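Local coordinates for major royal jelly protein 1 (Apis mellifera, PDB 5YYL) that is the most abundant protein of royal jelly, binds 24-methylenecholesterol and probably serves as a nutrient in the food of developing bee larvae, at residues K29-L34 with I378-N383. Numbering follows the deposited sequence.
Sequences KSLPIL and ILVLSN
Leu34 and Leu379 meet methyl to methyl, with CD2 of Leu34 4.1 Å from CD2 of Leu379 and the two side chains set at a slant to each other. Leu34 aims its CB at the strand, and its CG, anti to the backbone N (chi1 -169°), carries the CD2 branch forward. Leu379 starts less directly: its CB leaves to the flank, CG lies anti to the carbonyl carbon and beside the backbone N (chi1 -59°), and from there the end of the side chain comes nearer to Leu34. A second methyl pair joins CD2 of Leu31 to CG2 of Val380, 4.3 Å apart, the CB of each residue pointing toward the other segment. Here too a single methyl from each residue makes the approach.

The backbones stand well apart, Leu31 CA and Val380 CA being 8.8 Å from each other, because strand 400-406 runs between them. It pairs antiparallel with strand 33-37 on one flank and with strand 373-383 on the other, so the contact reaches over a middle strand within one sheet. Backbone hydrogen bonds join Pro32 to Asn404 and Leu34 to Ile402, while Ile378 bonds to Ala405. This sheet is one blade of the beta-propeller, built from an N-terminal strand together with strands near the C-terminus, and it thereby unites segments 344 residues apart at their closest ends.

Around the methyls, Leu31 also packs on Met403 and on Leu410 of helix 407-411, whereas Val380 rests on Ile354 and Met357 of the next strand, 353-361. Leu379 extends beyond its own sheet to Ile69 and Gln71 of strand 65-72. At the outer flank, Pro32 packs on Asp422 of the second subunit.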
loop_
_atom_site.group_PDB
_atom_site.type_symbol
_atom_site.label_atom_id
_atom_site.label_comp_id
_atom_site.label_asym_id
_atom_site.label_seq_id
_atom_site.Cartn_x
_atom_site.Cartn_y
_atom_site.Cartn_z
ATOM N N LYS A 29 -9.287 -29.975 26.153
ATOM C CA LYS A 29 -8.793 -28.819 25.343
ATOM C C LYS A 29 -7.854 -29.307 24.248
ATOM O O LYS A 29 -6.840 -29.901 24.551
ATOM C CB LYS A 29 -8.079 -27.752 26.169
ATOM C CG LYS A 29 -7.158 -26.833 25.344
ATOM C CD LYS A 29 -6.788 -25.554 26.080
ATOM C CE LYS A 29 -5.455 -24.968 25.611
ATOM N NZ LYS A 29 -5.148 -23.615 26.187
ATOM N N SER A 30 -8.291 -29.164 23.006
ATOM C CA SER A 30 -7.571 -29.669 21.859
ATOM C C SER A 30 -6.813 -28.497 21.244
ATOM O O SER A 30 -7.100 -27.330 21.509
ATOM C CB SER A 30 -8.550 -30.292 20.845
ATOM N N LEU A 31 -5.857 -28.827 20.386
ATOM C CA LEU A 31 -5.086 -27.849 19.650
ATOM C C LEU A 31 -5.539 -27.838 18.195
ATOM O O LEU A 31 -5.785 -28.894 17.620
ATOM C CB LEU A 31 -3.613 -28.213 19.739
ATOM C CG LEU A 31 -2.844 -27.672 20.929
ATOM C CD1 LEU A 31 -3.611 -27.792 22.230
ATOM C CD2 LEU A 31 -1.505 -28.373 21.013
ATOM N N PRO A 32 -5.650 -26.645 17.588
ATOM C CA PRO A 32 -6.052 -26.614 16.189
ATOM C C PRO A 32 -5.199 -27.480 15.245
ATOM O O PRO A 32 -3.965 -27.435 15.242
ATOM C CB PRO A 32 -5.900 -25.138 15.796
ATOM C CG PRO A 32 -5.090 -24.525 16.850
ATOM C CD PRO A 32 -5.400 -25.288 18.100
ATOM N N ILE A 33 -5.907 -28.250 14.438
ATOM C CA ILE A 33 -5.316 -29.103 13.431
ATOM C C ILE A 33 -4.839 -28.277 12.255
ATOM O O ILE A 33 -5.546 -27.415 11.771
ATOM C CB ILE A 33 -6.316 -30.184 13.000
ATOM C CG1 ILE A 33 -6.344 -31.289 14.069
ATOM C CG2 ILE A 33 -5.932 -30.747 11.654
ATOM C CD1 ILE A 33 -7.707 -31.914 14.315
ATOM N N LEU A 34 -3.618 -28.575 11.831
ATOM C CA LEU A 34 -2.980 -28.002 10.657
ATOM C C LEU A 34 -3.117 -28.971 9.475
ATOM O O LEU A 34 -3.346 -28.538 8.353
ATOM C CB LEU A 34 -1.515 -27.751 10.979
ATOM C CG LEU A 34 -0.681 -26.933 10.016
ATOM C CD1 LEU A 34 -1.177 -25.512 9.929
ATOM C CD2 LEU A 34 0.780 -26.939 10.404
ATOM N N ILE A 378 4.061 -24.075 18.653
ATOM C CA ILE A 378 4.414 -25.484 18.765
ATOM C C ILE A 378 3.681 -26.309 17.715
ATOM O O ILE A 378 2.506 -26.068 17.475
ATOM C CB ILE A 378 4.099 -26.011 20.185
ATOM C CG1 ILE A 378 4.812 -27.327 20.455
ATOM C CG2 ILE A 378 2.589 -26.175 20.420
ATOM C CD1 ILE A 378 4.681 -27.767 21.893
ATOM N N LEU A 379 4.392 -27.249 17.085
ATOM C CA LEU A 379 3.822 -28.221 16.152
ATOM C C LEU A 379 3.846 -29.594 16.813
ATOM O O LEU A 379 4.873 -30.016 17.322
ATOM C CB LEU A 379 4.677 -28.279 14.880
ATOM C CG LEU A 379 4.852 -26.994 14.066
ATOM C CD1 LEU A 379 5.983 -27.133 13.067
ATOM C CD2 LEU A 379 3.545 -26.626 13.395
ATOM N N VAL A 380 2.736 -30.309 16.772
ATOM C CA VAL A 380 2.606 -31.597 17.458
ATOM C C VAL A 380 2.139 -32.685 16.483
ATOM O O VAL A 380 1.069 -32.564 15.903
ATOM C CB VAL A 380 1.588 -31.493 18.606
ATOM C CG1 VAL A 380 1.498 -32.807 19.361
ATOM C CG2 VAL A 380 1.965 -30.354 19.535
ATOM N N LEU A 381 2.951 -33.729 16.294
ATOM C CA LEU A 381 2.530 -34.933 15.569
ATOM C C LEU A 381 1.949 -35.878 16.575
ATOM O O LEU A 381 2.614 -36.259 17.534
ATOM C CB LEU A 381 3.685 -35.649 14.854
ATOM C CG LEU A 381 3.307 -36.985 14.189
ATOM C CD1 LEU A 381 2.281 -36.776 13.089
ATOM C CD2 LEU A 381 4.531 -37.677 13.621
ATOM N N SER A 382 0.706 -36.258 16.340
ATOM C CA SER A 382 0.002 -37.157 17.195
ATOM C C SER A 382 -0.599 -38.235 16.309
ATOM O O SER A 382 -1.743 -38.142 15.845
ATOM C CB SER A 382 -1.052 -36.366 17.921
ATOM O OG SER A 382 -2.049 -37.205 18.401
ATOM N N ASN A 383 0.228 -39.237 16.013
ATOM C CA ASN A 383 -0.232 -40.514 15.486
ATOM C C ASN A 383 -0.957 -41.303 16.581
ATOM O O ASN A 383 -1.261 -40.759 17.654
ATOM C CB ASN A 383 0.917 -41.303 14.835
ATOM C CG ASN A 383 2.061 -41.640 15.786
ATOM O OD1 ASN A 383 1.868 -42.011 16.957
ATOM N ND2 ASN A 383 3.283 -41.542 15.259
#